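Local coordinates for protein fusarinine C esterase sidJ (Aspergillus fumigatus, PDB 6GUP) that hydrolyses the ester bonds of the fungal siderophore fusarinine C, releasing fusarinine and iron, and works as a homodimer of alpha/beta-hydrolase subunits, at residues A[154-159]-A[273-278]; A[131-136]-A[266-271]. All blocks are in the same frame, centred on the assembly; numbering follows the deposited sequence.

Interaction 1: A[154-159]-A[273-278]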
loop_
_atom_site.group_PDB
_atom_site.type_symbol
_atom_site.label_atom_id
_atom_site.label_comp_id
_atom_site.label_asym_id
_atom_site.label_seq_id
_atom_site.Cartn_x
_atom_site.Cartn_y
_atom_site.Cartn_z
ATOM N N ARG A 154 22.737 -6.329 0.352
ATOM C CA ARG A 154 21.722 -7.368 0.447
ATOM C C ARG A 154 22.320 -8.550 1.172
ATOM O O ARG A 154 23.427 -8.985 0.843
ATOM C CB ARG A 154 21.275 -7.807 -0.938
ATOM C CG ARG A 154 20.822 -6.654 -1.800
ATOM C CD ARG A 154 19.952 -7.125 -2.934
ATOM N NE ARG A 154 20.649 -7.980 -3.892
ATOM C CZ ARG A 154 21.410 -7.547 -4.898
ATOM N NH1 ARG A 154 21.987 -8.431 -5.704
ATOM N NH2 ARG A 154 21.613 -6.244 -5.114
ATOM N N MET A 155 21.592 -9.068 2.154
ATOM C CA MET A 155 22.048 -10.235 2.895
ATOM C C MET A 155 21.788 -11.512 2.093
ATOM O O MET A 155 20.859 -11.549 1.280
ATOM C CB MET A 155 21.382 -10.319 4.270
ATOM C CG MET A 155 19.888 -10.627 4.278
ATOM S SD MET A 155 19.329 -11.026 5.939
ATOM C CE MET A 155 19.700 -9.486 6.770
ATOM N N PRO A 156 22.599 -12.563 2.321
ATOM C CA PRO A 156 22.316 -13.838 1.665
ATOM C C PRO A 156 21.117 -14.542 2.297
ATOM O O PRO A 156 20.882 -14.409 3.502
ATOM C CB PRO A 156 23.607 -14.648 1.881
ATOM C CG PRO A 156 24.617 -13.677 2.397
ATOM C CD PRO A 156 23.823 -12.651 3.135
ATOM N N LEU A 157 20.372 -15.278 1.477
ATOM C CA LEU A 157 19.180 -15.996 1.913
ATOM C C LEU A 157 19.514 -17.461 2.175
ATOM O O LEU A 157 20.357 -18.045 1.489
ATOM C CB LEU A 157 18.090 -15.903 0.843
ATOM C CG LEU A 157 17.756 -14.507 0.309
ATOM C CD1 LEU A 157 16.782 -14.613 -0.851
ATOM C CD2 LEU A 157 17.186 -13.617 1.402
ATOM N N ASP A 158 18.847 -18.047 3.168
ATOM C CA ASP A 158 18.948 -19.486 3.440
ATOM C C ASP A 158 18.046 -20.303 2.510
ATOM O O ASP A 158 18.200 -21.519 2.407
ATOM C CB ASP A 158 18.600 -19.785 4.898
ATOM C CG ASP A 158 19.545 -19.107 5.869
ATOM O OD1 ASP A 158 20.689 -19.582 6.019
ATOM O OD2 ASP A 158 19.142 -18.094 6.476
ATOM N N GLY A 159 17.099 -19.635 1.852
ATOM C CA GLY A 159 16.230 -20.275 0.872
ATOM C C GLY A 159 15.535 -19.267 -0.023
ATOM O O GLY A 159 15.456 -18.080 0.308
ATOM N N LEU A 273 24.222 -14.882 -2.926
ATOM C CA LEU A 273 23.123 -14.467 -2.045
ATOM C C LEU A 273 22.075 -15.563 -1.811
ATOM O O LEU A 273 21.006 -15.286 -1.261
ATOM C CB LEU A 273 22.461 -13.197 -2.593
ATOM C CG LEU A 273 23.356 -11.955 -2.665
ATOM C CD1 LEU A 273 22.633 -10.841 -3.401
ATOM C CD2 LEU A 273 23.782 -11.484 -1.283
ATOM N N LEU A 274 22.383 -16.801 -2.205
ATOM C CA LEU A 274 21.542 -17.954 -1.885
ATOM C C LEU A 274 22.409 -19.098 -1.362
ATOM O O LEU A 274 22.950 -19.881 -2.147
ATOM C CB LEU A 274 20.734 -18.400 -3.114
ATOM C CG LEU A 274 19.803 -19.613 -2.969
ATOM C CD1 LEU A 274 18.838 -19.454 -1.802
ATOM C CD2 LEU A 274 19.033 -19.846 -4.262
ATOM N N ARG A 275 22.542 -19.180 -0.037
ATOM C CA ARG A 275 23.190 -20.328 0.617
ATOM C C ARG A 275 22.129 -21.378 0.975
ATOM O O ARG A 275 21.876 -21.684 2.142
ATOM C CB ARG A 275 24.050 -19.912 1.825
ATOM C CG ARG A 275 23.376 -19.073 2.905
ATOM C CD ARG A 275 24.089 -19.241 4.240
ATOM N NE ARG A 275 23.542 -18.368 5.279
ATOM C CZ ARG A 275 23.842 -17.078 5.454
ATOM N NH1 ARG A 275 24.704 -16.446 4.656
ATOM N NH2 ARG A 275 23.265 -16.403 6.446
ATOM N N GLY A 276 21.529 -21.933 -0.072
ATOM C CA GLY A 276 20.418 -22.869 0.048
ATOM C C GLY A 276 19.868 -23.212 -1.323
ATOM O O GLY A 276 20.571 -23.072 -2.329
ATOM N N LYS A 277 18.606 -23.634 -1.366
ATOM C CA LYS A 277 17.984 -24.125 -2.598
ATOM C C LYS A 277 16.986 -23.131 -3.190
ATOM O O LYS A 277 16.344 -22.379 -2.456
ATOM C CB LYS A 277 17.276 -25.462 -2.340
ATOM C CG LYS A 277 18.101 -26.499 -1.583
ATOM C CD LYS A 277 19.239 -27.066 -2.423
ATOM C CE LYS A 277 18.822 -28.329 -3.155
ATOM N NZ LYS A 277 19.684 -28.594 -4.338
ATOM N N LEU A 278 16.873 -23.134 -4.520
ATOM C CA LEU A 278 15.819 -22.406 -5.230
ATOM C C LEU A 278 14.723 -23.389 -5.627
ATOM O O LEU A 278 14.959 -24.271 -6.460
ATOM C CB LEU A 278 16.371 -21.714 -6.483
ATOM C CG LEU A 278 15.348 -21.020 -7.397
ATOM C CD1 LEU A 278 14.630 -19.886 -6.675
ATOM C CD2 LEU A 278 16.018 -20.509 -8.661
HETATM O O HOH W 1 17.202 -23.880 1.152
#
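L273 lies across the R154 side chain at about a right angle: its CD1 meets the guanidinium obliquely, 3.4 Å from R154 NH1, while CD2 sits 3.3 Å from R154 O. The guanidinium itself is held by the carbonyls of R135 and P136. L273 O accepts a nearly straight bond from L157 N (2.8 Å, 173° at the hydrogen). L274 CD1 comes within 3.8 Å of G159 C. The backbones of L157 and L274 form a single bridge, and both segments run the same way. They lead into and reach the first residues of strands 159-163 and 278-283, parallel neighbours in the central sheet of the alpha/beta-hydrolase fold. R275 N donates to L157 O (2.9 Å). The R275 side chain lies alongside D158, and NE makes a salt bridge to D158 OD1 (3.2 Å) from above the carboxylate plane; D158 OD2 takes I117 N. R275 NH1 reaches 3.5 Å from P156 CB, with P156 O over one guanidinium face. The CA of G276 makes a CA-H...O contact to D158 O. A water accepts from K277 N and donates to D158 O.

Interaction 2: A[131-136]-A[266-271]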
loop_
_atom_site.group_PDB
_atom_site.type_symbol
_atom_site.label_atom_id
_atom_site.label_comp_id
_atom_site.label_asym_id
_atom_site.label_seq_id
_atom_site.Cartn_x
_atom_site.Cartn_y
_atom_site.Cartn_z
ATOM N N HIS A 131 15.644 -11.176 -9.128
ATOM C CA HIS A 131 16.394 -9.916 -9.224
ATOM C C HIS A 131 17.267 -9.691 -7.982
ATOM O O HIS A 131 18.412 -9.254 -8.100
ATOM C CB HIS A 131 15.429 -8.742 -9.422
ATOM C CG HIS A 131 16.070 -7.495 -9.944
ATOM N ND1 HIS A 131 16.086 -7.176 -11.286
ATOM C CD2 HIS A 131 16.678 -6.468 -9.306
ATOM C CE1 HIS A 131 16.691 -6.013 -11.452
ATOM N NE2 HIS A 131 17.059 -5.562 -10.267
ATOM N N TYR A 132 16.724 -10.001 -6.804
ATOM C CA TYR A 132 17.483 -9.967 -5.541
ATOM C C TYR A 132 18.739 -10.842 -5.622
ATOM O O TYR A 132 19.823 -10.418 -5.212
ATOM C CB TYR A 132 16.596 -10.422 -4.368
ATOM C CG TYR A 132 17.209 -10.266 -2.990
ATOM C CD1 TYR A 132 18.080 -11.230 -2.475
ATOM C CD2 TYR A 132 16.897 -9.168 -2.186
ATOM C CE1 TYR A 132 18.638 -11.094 -1.213
ATOM C CE2 TYR A 132 17.450 -9.024 -0.919
ATOM C CZ TYR A 132 18.317 -9.990 -0.437
ATOM O OH TYR A 132 18.874 -9.852 0.813
ATOM N N LEU A 133 18.581 -12.051 -6.160
ATOM C CA LEU A 133 19.666 -13.037 -6.223
ATOM C C LEU A 133 20.663 -12.834 -7.369
ATOM O O LEU A 133 21.837 -13.166 -7.215
ATOM C CB LEU A 133 19.084 -14.455 -6.317
ATOM C CG LEU A 133 18.274 -14.942 -5.113
ATOM C CD1 LEU A 133 17.610 -16.275 -5.428
ATOM C CD2 LEU A 133 19.153 -15.048 -3.875
ATOM N N SER A 134 20.205 -12.301 -8.504
ATOM C CA SER A 134 20.993 -12.314 -9.745
ATOM C C SER A 134 21.808 -11.048 -10.031
ATOM O O SER A 134 22.857 -11.127 -10.674
ATOM C CB SER A 134 20.077 -12.604 -10.939
ATOM O OG SER A 134 19.139 -11.562 -11.142
ATOM N N ARG A 135 21.336 -9.893 -9.562
ATOM C CA ARG A 135 21.963 -8.613 -9.910
ATOM C C ARG A 135 23.190 -8.301 -9.043
ATOM O O ARG A 135 23.366 -8.915 -7.988
ATOM C CB ARG A 135 20.937 -7.478 -9.809
ATOM C CG ARG A 135 19.687 -7.660 -10.662
ATOM C CD ARG A 135 19.966 -8.027 -12.114
ATOM N NE ARG A 135 20.913 -7.105 -12.753
ATOM C CZ ARG A 135 20.615 -6.150 -13.639
ATOM N NH1 ARG A 135 21.598 -5.393 -14.125
ATOM N NH2 ARG A 135 19.367 -5.933 -14.063
ATOM N N PRO A 136 24.043 -7.349 -9.489
ATOM C CA PRO A 136 25.216 -6.934 -8.707
ATOM C C PRO A 136 24.876 -6.416 -7.309
ATOM O O PRO A 136 23.816 -5.815 -7.112
ATOM C CB PRO A 136 25.817 -5.803 -9.549
ATOM C CG PRO A 136 25.391 -6.102 -10.936
ATOM C CD PRO A 136 24.020 -6.686 -10.809
ATOM N N GLY A 266 21.570 -18.051 -14.070
ATOM C CA GLY A 266 23.001 -18.357 -14.032
ATOM C C GLY A 266 23.842 -17.483 -13.117
ATOM O O GLY A 266 24.903 -17.912 -12.661
ATOM N N MET A 267 23.382 -16.260 -12.848
ATOM C CA MET A 267 24.064 -15.358 -11.908
ATOM C C MET A 267 23.731 -15.601 -10.427
ATOM O O MET A 267 24.322 -14.950 -9.564
ATOM C CB MET A 267 23.785 -13.892 -12.276
ATOM C CG MET A 267 24.397 -13.449 -13.598
ATOM S SD MET A 267 26.196 -13.592 -13.689
ATOM C CE MET A 267 26.713 -12.450 -12.410
ATOM N N ILE A 268 22.820 -16.528 -10.122
ATOM C CA ILE A 268 22.490 -16.856 -8.725
ATOM C C ILE A 268 23.723 -17.400 -7.989
ATOM O O ILE A 268 24.003 -16.990 -6.861
ATOM C CB ILE A 268 21.301 -17.848 -8.613
ATOM C CG1 ILE A 268 20.007 -17.182 -9.107
ATOM C CG2 ILE A 268 21.105 -18.316 -7.170
ATOM C CD1 ILE A 268 18.857 -18.138 -9.350
ATOM N N ARG A 269 24.453 -18.311 -8.631
ATOM C CA ARG A 269 25.699 -18.849 -8.065
ATOM C C ARG A 269 26.780 -17.778 -7.873
ATOM O O ARG A 269 27.502 -17.802 -6.875
ATOM C CB ARG A 269 26.257 -19.975 -8.944
ATOM C CG ARG A 269 27.422 -20.734 -8.311
ATOM C CD ARG A 269 27.999 -21.799 -9.228
ATOM N NE ARG A 269 28.505 -21.249 -10.487
ATOM C CZ ARG A 269 29.122 -21.953 -11.438
ATOM N NH1 ARG A 269 29.344 -23.261 -11.295
ATOM N NH2 ARG A 269 29.531 -21.339 -12.546
ATOM N N GLU A 270 26.881 -16.849 -8.822
ATOM C CA GLU A 270 27.979 -15.874 -8.850
ATOM C C GLU A 270 27.860 -14.784 -7.779
ATOM O O GLU A 270 28.869 -14.399 -7.185
ATOM C CB GLU A 270 28.103 -15.223 -10.237
ATOM C CG GLU A 270 28.233 -16.193 -11.412
ATOM C CD GLU A 270 29.369 -17.192 -11.257
ATOM O OE1 GLU A 270 30.459 -16.798 -10.792
ATOM O OE2 GLU A 270 29.169 -18.374 -11.610
ATOM N N GLN A 271 26.645 -14.291 -7.534
ATOM C CA GLN A 271 26.432 -13.202 -6.565
ATOM C C GLN A 271 26.540 -13.651 -5.101
ATOM O O GLN A 271 26.808 -12.828 -4.224
ATOM C CB GLN A 271 25.078 -12.516 -6.792
ATOM C CG GLN A 271 24.871 -11.913 -8.181
ATOM C CD GLN A 271 25.859 -10.813 -8.542
ATOM O OE1 GLN A 271 26.490 -10.207 -7.676
ATOM N NE2 GLN A 271 25.983 -10.543 -9.837
HETATM O O HOH W 2 22.736 -15.098 -5.469
#
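Q271 folds its side chain over the carbonyls of L133, S134 and R135, at and just past the end of helix 125-134. CG lies beside the backbone N, anti to the carbonyl carbon (chi1 -58°), and the chain bends at chi2 (-62°), which brings CD 3.2 Å from R135 O. In the tight part of the contact, carbons lie against carbonyl oxygens: Q271 CB is 3.3 Å from L133 O, the amide carbon CD is by R135 O, and M267 CB is 3.3 Å from S134 O. On the buried flank L133 CB packs against I268 CG1 at 4.0 Å, and a water donates to both L133 O (2.8 Å) and I268 O, joining the last turn of helix 125-134 to the short, weakly bonded helix 268-271. Toward solvent the fit slackens. The M267 chain, bent at chi2 and chi3, leads away after CB; the exposed R135 and P136 add little area, P136 CA lying 3.7 Å from Q271 OE1. S134 OG turns to L130 O of its own helix. Across this contact the Q271 amide gives a weak bond, NE2 to S134 O (3.3 Å, 126° at the hydrogen); OE1 and R135 O are close, but both are acceptors, and R135 O is bonded by R154 NH1. The chemistry thus implies a join that depends on van der Waals packing and one bridging water more than on strong direct hydrogen bonds.

Overall arrangement
Interactions 1 and 2 are adjoining parts of one region, their centres about 10 Å apart and each about 15 Å from the centre of the chain. Helix 125-134 leads into the chain that returns through 154-159, and 266-271 runs on into 273-278, so the same two chain sections meet twice. Y132 OH probably bonds to M155 O (2.7 Å), and Y132 also makes a cation-pi contact with R154; L133 CD2 packs 3.2 Å from L273 O. Helix 125-134 begins just after S123, which lies on a probable nucleophile elbow and may form a triad with H327 and D286. Interaction 2 uses the helix's C-terminal end, about ten residues along the chain from S123, and interaction 1 packs beside it through Y132 and L133.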